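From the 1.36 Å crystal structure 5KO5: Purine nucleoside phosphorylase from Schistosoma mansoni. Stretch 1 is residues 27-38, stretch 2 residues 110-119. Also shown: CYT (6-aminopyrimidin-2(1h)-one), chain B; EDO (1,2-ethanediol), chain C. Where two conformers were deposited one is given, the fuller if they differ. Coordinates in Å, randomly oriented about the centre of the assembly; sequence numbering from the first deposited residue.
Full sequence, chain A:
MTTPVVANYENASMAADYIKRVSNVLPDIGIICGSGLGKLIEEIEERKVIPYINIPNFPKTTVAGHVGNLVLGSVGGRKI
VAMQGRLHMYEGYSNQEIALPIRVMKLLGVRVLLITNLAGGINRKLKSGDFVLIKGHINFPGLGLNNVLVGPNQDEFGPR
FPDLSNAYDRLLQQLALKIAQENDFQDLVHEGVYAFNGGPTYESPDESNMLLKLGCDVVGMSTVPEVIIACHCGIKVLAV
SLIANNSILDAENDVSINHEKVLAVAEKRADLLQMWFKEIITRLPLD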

ATOM      1  N   PRO A  27     -29.232 -20.093   5.657  1.00 24.32           N
ATOM      2  CA  PRO A  27     -29.119 -19.459   4.340  1.00 23.00           C
ATOM      3  C   PRO A  27     -28.156 -20.206   3.431  1.00 25.81           C
ATOM      4  O   PRO A  27     -27.138 -20.746   3.875  1.00 25.99           O
ATOM      5  N   ASP A  28     -28.487 -20.218   2.138  1.00 22.71           N
ATOM      6  CA  ASP A  28     -27.614 -20.757   1.102  1.00 23.08           C
ATOM      7  C   ASP A  28     -26.869 -19.668   0.346  1.00 23.48           C
ATOM      8  O   ASP A  28     -25.853 -19.956  -0.301  1.00 20.83           O
ATOM      9  N   ILE A  29     -27.356 -18.434   0.414  1.00 20.56           N
ATOM     10  CA  ILE A  29     -26.853 -17.322  -0.377  1.00 19.56           C
ATOM     11  C   ILE A  29     -26.641 -16.140   0.553  1.00 19.99           C
ATOM     12  O   ILE A  29     -27.461 -15.876   1.438  1.00 20.89           O
ATOM     13  N   GLY A  30     -25.531 -15.436   0.363  1.00 17.72           N
ATOM     14  CA  GLY A  30     -25.253 -14.208   1.081  1.00 17.19           C
ATOM     15  C   GLY A  30     -25.301 -13.037   0.121  1.00 16.81           C
ATOM     16  O   GLY A  30     -25.021 -13.184  -1.072  1.00 16.64           O
ATOM     17  N   ILE A  31     -25.691 -11.871   0.631  1.00 16.94           N
ATOM     18  CA  ILE A  31     -25.723 -10.666  -0.197  1.00 16.79           C
ATOM     19  C   ILE A  31     -25.112  -9.489   0.559  1.00 18.88           C
ATOM     20  O   ILE A  31     -25.332  -9.307   1.762  1.00 17.06           O
ATOM     21  N   ILE A  32     -24.335  -8.688  -0.159  1.00 16.03           N
ATOM     22  CA  ILE A  32     -23.772  -7.446   0.353  1.00 16.08           C
ATOM     23  C   ILE A  32     -24.045  -6.403  -0.716  1.00 16.28           C
ATOM     24  O   ILE A  32     -23.702  -6.607  -1.885  1.00 17.84           O
ATOM     25  N   CYS A  33     -24.707  -5.320  -0.341  1.00 21.22           N
ATOM     26  CA  CYS A  33     -25.255  -4.384  -1.313  1.00 19.75           C
ATOM     27  C   CYS A  33     -24.521  -3.054  -1.247  1.00 22.22           C
ATOM     28  O   CYS A  33     -24.123  -2.599  -0.165  1.00 23.91           O
ATOM     29  N   GLY A  34     -24.350  -2.429  -2.408  1.00 19.67           N
ATOM     30  CA  GLY A  34     -23.732  -1.121  -2.456  1.00 20.13           C
ATOM     31  C   GLY A  34     -24.640  -0.038  -1.900  1.00 21.21           C
ATOM     32  O   GLY A  34     -25.833  -0.234  -1.663  1.00 23.60           O
ATOM     33  N   SER A  35     -24.050   1.135  -1.674  1.00 26.24           N
ATOM     34  CA  SER A  35     -24.794   2.247  -1.097  0.54 31.25           C
ATOM     35  C   SER A  35     -25.931   2.654  -2.023  1.00 26.26           C
ATOM     36  O   SER A  35     -25.734   2.817  -3.232  1.00 24.94           O
ATOM     37  N   GLY A  36     -27.122   2.807  -1.452  1.00 25.00           N
ATOM     38  CA  GLY A  36     -28.301   3.105  -2.230  1.00 26.39           C
ATOM     39  C   GLY A  36     -28.864   1.932  -3.001  1.00 25.69           C
ATOM     40  O   GLY A  36     -29.873   2.101  -3.699  1.00 27.09           O
ATOM     41  N   LEU A  37     -28.257   0.753  -2.889  1.00 23.88           N
ATOM     42  CA  LEU A  37     -28.668  -0.436  -3.627  1.00 23.32           C
ATOM     43  C   LEU A  37     -29.162  -1.529  -2.688  1.00 23.07           C
ATOM     44  O   LEU A  37     -29.080  -2.717  -3.007  1.00 25.38           O
ATOM     45  N   GLY A  38     -29.672  -1.149  -1.523  1.00 24.06           N
ATOM     46  CA  GLY A  38     -30.013  -2.115  -0.504  1.00 23.91           C
ATOM     47  C   GLY A  38     -31.482  -2.450  -0.397  1.00 26.47           C
ATOM     48  O   GLY A  38     -31.868  -3.151   0.546  1.00 31.01           O
ATOM     49  N   VAL A 110     -23.633 -20.544   3.725  1.00 19.77           N
ATOM     50  CA  VAL A 110     -23.612 -19.791   2.477  1.00 20.44           C
ATOM     51  C   VAL A 110     -22.646 -20.437   1.498  1.00 18.03           C
ATOM     52  O   VAL A 110     -21.491 -20.726   1.836  1.00 19.51           O
ATOM     53  N   ARG A 111     -23.127 -20.678   0.274  1.00 20.53           N
ATOM     54  CA  ARG A 111     -22.290 -21.187  -0.802  1.00 20.59           C
ATOM     55  C   ARG A 111     -22.034 -20.178  -1.907  1.00 18.83           C
ATOM     56  O   ARG A 111     -21.057 -20.339  -2.645  1.00 19.19           O
ATOM     57  N   VAL A 112     -22.872 -19.149  -2.034  1.00 18.37           N
ATOM     58  CA  VAL A 112     -22.741 -18.127  -3.064  1.00 18.64           C
ATOM     59  C   VAL A 112     -22.941 -16.773  -2.404  1.00 17.50           C
ATOM     60  O   VAL A 112     -23.906 -16.589  -1.652  1.00 18.52           O
ATOM     61  N   LEU A 113     -22.031 -15.842  -2.683  1.00 17.95           N
ATOM     62  CA  LEU A 113     -22.099 -14.471  -2.193  1.00 15.19           C
ATOM     63  C   LEU A 113     -22.314 -13.546  -3.385  1.00 15.79           C
ATOM     64  O   LEU A 113     -21.531 -13.575  -4.342  1.00 16.25           O
ATOM     65  N   LEU A 114     -23.376 -12.743  -3.328  1.00 15.49           N
ATOM     66  CA  LEU A 114     -23.702 -11.762  -4.358  1.00 15.66           C
ATOM     67  C   LEU A 114     -23.371 -10.380  -3.816  1.00 16.56           C
ATOM     68  O   LEU A 114     -23.802 -10.036  -2.712  1.00 17.75           O
ATOM     69  N   ILE A 115     -22.621  -9.587  -4.589  1.00 14.53           N
ATOM     70  CA  ILE A 115     -22.135  -8.287  -4.137  1.00 14.29           C
ATOM     71  C   ILE A 115     -22.432  -7.236  -5.197  1.00 18.46           C
ATOM     72  O   ILE A 115     -22.211  -7.465  -6.389  1.00 18.14           O
ATOM     73  N   THR A 116     -22.907  -6.067  -4.765  1.00 16.44           N
ATOM     74  CA  THR A 116     -22.982  -4.912  -5.649  1.00 15.50           C
ATOM     75  C   THR A 116     -22.183  -3.764  -5.046  1.00 15.18           C
ATOM     76  O   THR A 116     -21.939  -3.716  -3.839  1.00 17.91           O
ATOM     77  N   ASN A 117     -21.754  -2.845  -5.909  1.00 14.49           N
ATOM     78  CA  ASN A 117     -21.037  -1.663  -5.460  1.00 13.66           C
ATOM     79  C   ASN A 117     -21.276  -0.538  -6.461  1.00 14.84           C
ATOM     80  O   ASN A 117     -21.779  -0.760  -7.564  1.00 15.53           O
ATOM     81  N   LEU A 118     -20.932   0.678  -6.046  1.00 15.99           N
ATOM     82  CA  LEU A 118     -20.879   1.832  -6.934  1.00 15.46           C
ATOM     83  C   LEU A 118     -19.418   2.093  -7.269  1.00 16.34           C
ATOM     84  O   LEU A 118     -18.549   2.015  -6.393  1.00 16.53           O
ATOM     85  N   ALA A 119     -19.135   2.372  -8.539  1.00 15.11           N
ATOM     86  CA  ALA A 119     -17.744   2.487  -8.955  1.00 13.47           C
ATOM     87  C   ALA A 119     -17.581   3.572 -10.010  1.00 13.12           C
ATOM     88  O   ALA A 119     -18.543   3.985 -10.659  1.00 15.66           O
TER

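Where the parallel pairing of strands 29-32 and 112-119 runs out, a side chain takes over the backbone's role: Gly34 N donates to Thr116 OG1 (2.9 Å), while Thr116 O, although 3.1 Å from Gly34 N, lies at a poor angle for a hydrogen bond. The p rotamer of Thr116 places the hydroxyl for this, and the same OG1 lies 2.8 Å from a water that donates to Leu37 O (2.7 Å from the water oxygen), tying the turn from Gly34 to Leu37 back to the strand. Gly34 itself has no room for a side chain, since an ideal CB would sit 2.9 Å from Asn117 CA.

Along the strands the side chains alternate between two faces. On one, Ile29 (m, t) meets Leu114 (m, t) through CG2 and CD1 at 4.1 Å, and Ile31 (p, t) places its CG2 4.0 Å from Leu114 CB, while the end of its side chain leads away; Val112 (t) shares this face. On the other, Leu113 (t, p) starts out onto this face, but its end comes nearer to the neighbouring strand, and its CD1 lies 4.0 Å from CG1 of Ile32 (m, t). Gly30 leaves space there: an ideal CB would be only 3.4 Å from Leu113 CD1 and 3.5 Å from Val110 CG1.

At the start of the pairing, Pro27 CG touches Val110 CG2 at 4.2 Å. Asp28 (m) and Arg111 form a long salt bridge, OD1 to NH2 3.8 Å, with the oxygen well out of the guanidinium plane, so the attraction is one of charge alone. At the far end, Leu37 (m, t) points toward the strand and packs CD1 against Leu118 CD2 at 3.5 Å. A bound ethanediol bridges the backbones here, its O2 accepting from Leu118 N (3.1 Å) and Ser35 N (3.3 Å).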

ATOM      1  CB  PRO A  27     -28.564 -18.070   4.678  1.00 21.88           C
ATOM      2  CG  PRO A  27     -27.717 -18.323   5.901  1.00 22.19           C
ATOM      3  CD  PRO A  27     -28.421 -19.410   6.682  1.00 24.24           C
ATOM      4  CB  ASP A  28     -28.433 -21.567   0.082  1.00 27.22           C
ATOM      5  CG  ASP A  28     -29.099 -22.791   0.691  1.00 34.95           C
ATOM      6  OD1 ASP A  28     -28.526 -23.404   1.616  1.00 32.37           O
ATOM      7  OD2 ASP A  28     -30.204 -23.143   0.232  1.00 39.27           O
ATOM      8  CB  ILE A  29     -27.875 -16.963  -1.481  1.00 20.36           C
ATOM      9  CG1 ILE A  29     -28.025 -18.130  -2.452  1.00 21.47           C
ATOM     10  CG2 ILE A  29     -27.461 -15.715  -2.218  1.00 20.90           C
ATOM     11  CD1 ILE A  29     -29.373 -18.164  -3.152  1.00 28.20           C
ATOM     12  CB  ILE A  31     -27.116 -10.334  -0.791  1.00 22.16           C
ATOM     13  CG1 ILE A  31     -28.095  -9.891   0.277  1.00 27.83           C
ATOM     14  CG2 ILE A  31     -27.716 -11.526  -1.540  1.00 21.39           C
ATOM     15  CD1 ILE A  31     -29.443  -9.453  -0.291  1.00 36.79           C
ATOM     16  CB  ILE A  32     -22.262  -7.581   0.630  1.00 15.48           C
ATOM     17  CG1 ILE A  32     -22.000  -8.633   1.717  1.00 15.58           C
ATOM     18  CG2 ILE A  32     -21.653  -6.244   1.013  1.00 20.18           C
ATOM     19  CD1 ILE A  32     -20.523  -8.971   1.915  1.00 18.69           C
ATOM     20  CB  CYS A  33     -26.745  -4.156  -1.059  1.00 23.10           C
ATOM     21  SG  CYS A  33     -27.716  -5.671  -1.113  1.00 29.95           S
ATOM     22  CB  SER A  35     -23.855   3.429  -0.866  0.54 38.75           C
ATOM     23  OG  SER A  35     -23.091   3.698  -2.030  0.54 37.73           O
ATOM     24  CB  LEU A  37     -27.517  -0.966  -4.480  1.00 21.70           C
ATOM     25  CG  LEU A  37     -26.852   0.057  -5.393  1.00 22.42           C
ATOM     26  CD1 LEU A  37     -25.704  -0.600  -6.146  1.00 23.68           C
ATOM     27  CD2 LEU A  37     -27.877   0.637  -6.351  1.00 26.19           C
ATOM     28  CB  VAL A 110     -23.254 -18.321   2.743  1.00 18.60           C
ATOM     29  CG1 VAL A 110     -22.887 -17.603   1.440  1.00 19.00           C
ATOM     30  CG2 VAL A 110     -24.417 -17.625   3.442  1.00 17.73           C
ATOM     31  CB  ARG A 111     -22.922 -22.441  -1.424  1.00 27.17           C
ATOM     32  CG  ARG A 111     -22.930 -23.653  -0.508  1.00 33.37           C
ATOM     33  CD  ARG A 111     -23.394 -24.895  -1.256  1.00 50.05           C
ATOM     34  NE  ARG A 111     -24.781 -24.786  -1.702  1.00 51.53           N
ATOM     35  CZ  ARG A 111     -25.826 -25.157  -0.970  1.00 61.75           C
ATOM     36  NH1 ARG A 111     -25.643 -25.656   0.245  1.00 66.54           N
ATOM     37  NH2 ARG A 111     -27.057 -25.029  -1.451  1.00 60.66           N
ATOM     38  CB  VAL A 112     -23.788 -18.324  -4.175  1.00 19.28           C
ATOM     39  CG1 VAL A 112     -23.753 -17.157  -5.161  1.00 22.59           C
ATOM     40  CG2 VAL A 112     -23.559 -19.653  -4.890  1.00 22.02           C
ATOM     41  CB  LEU A 113     -20.806 -14.117  -1.460  1.00 15.82           C
ATOM     42  CG  LEU A 113     -20.653 -12.671  -0.982  1.00 15.48           C
ATOM     43  CD1 LEU A 113     -21.802 -12.258  -0.052  1.00 17.25           C
ATOM     44  CD2 LEU A 113     -19.312 -12.535  -0.283  1.00 16.63           C
ATOM     45  CB  LEU A 114     -25.197 -11.811  -4.694  1.00 17.40           C
ATOM     46  CG  LEU A 114     -25.760 -13.182  -5.087  1.00 18.78           C
ATOM     47  CD1 LEU A 114     -27.261 -13.098  -5.384  1.00 20.32           C
ATOM     48  CD2 LEU A 114     -24.995 -13.785  -6.275  1.00 19.95           C
ATOM     49  CB  ILE A 115     -20.616  -8.330  -3.884  1.00 13.94           C
ATOM     50  CG1 ILE A 115     -20.240  -9.476  -2.946  1.00 19.23           C
ATOM     51  CG2 ILE A 115     -20.135  -6.995  -3.315  1.00 18.18           C
ATOM     52  CD1 ILE A 115     -18.731  -9.643  -2.771  1.00 18.80           C
ATOM     53  CB  THR A 116     -24.432  -4.455  -5.917  1.00 16.29           C
ATOM     54  OG1 THR A 116     -25.064  -4.097  -4.677  1.00 18.00           O
ATOM     55  CG2 THR A 116     -25.231  -5.561  -6.599  1.00 19.18           C
ATOM     56  CB  ASN A 117     -19.536  -1.939  -5.248  1.00 14.20           C
ATOM     57  CG  ASN A 117     -18.801  -2.304  -6.531  1.00 16.60           C
ATOM     58  OD1 ASN A 117     -18.772  -1.535  -7.492  1.00 15.05           O
ATOM     59  ND2 ASN A 117     -18.175  -3.475  -6.536  1.00 17.48           N
ATOM     60  CB  LEU A 118     -21.481   3.073  -6.265  1.00 20.97           C
ATOM     61  CG  LEU A 118     -22.968   3.392  -6.453  1.00 30.74           C
ATOM     62  CD1 LEU A 118     -23.309   3.664  -7.913  1.00 32.70           C
ATOM     63  CD2 LEU A 118     -23.834   2.294  -5.909  1.00 30.08           C
ATOM     64  CB  ALA A 119     -17.234   1.152  -9.523  1.00 15.88           C
TER
HETATM   65  N3  CYT B 301     -15.332   6.090  -7.426  1.00 13.97           N
HETATM   66  C4  CYT B 301     -16.342   6.614  -8.123  1.00 12.98           C
HETATM   67  N1  CYT B 301     -16.906   4.954  -6.056  1.00 18.03           N
HETATM   68  C2  CYT B 301     -15.580   5.266  -6.377  1.00 14.17           C
HETATM   69  O2  CYT B 301     -14.660   4.806  -5.693  1.00 13.76           O
HETATM   70  N4  CYT B 301     -16.034   7.429  -9.138  1.00 16.54           N
HETATM   71  C5  CYT B 301     -17.702   6.300  -7.818  1.00 17.36           C
HETATM   72  C6  CYT B 301     -17.932   5.479  -6.783  1.00 18.76           C
HETATM   73  C1  EDO C 302     -18.657   0.679  -2.976  1.00 24.41           C
HETATM   74  O1  EDO C 302     -17.528   1.144  -2.225  1.00 35.32           O
HETATM   75  C2  EDO C 302     -19.896   0.589  -2.112  1.00 25.01           C
HETATM   76  O2  EDO C 302     -21.027   0.876  -2.930  1.00 24.14           O
HETATM   77  O   HOH W   1     -27.851  -4.332  -4.834  1.00 27.89           O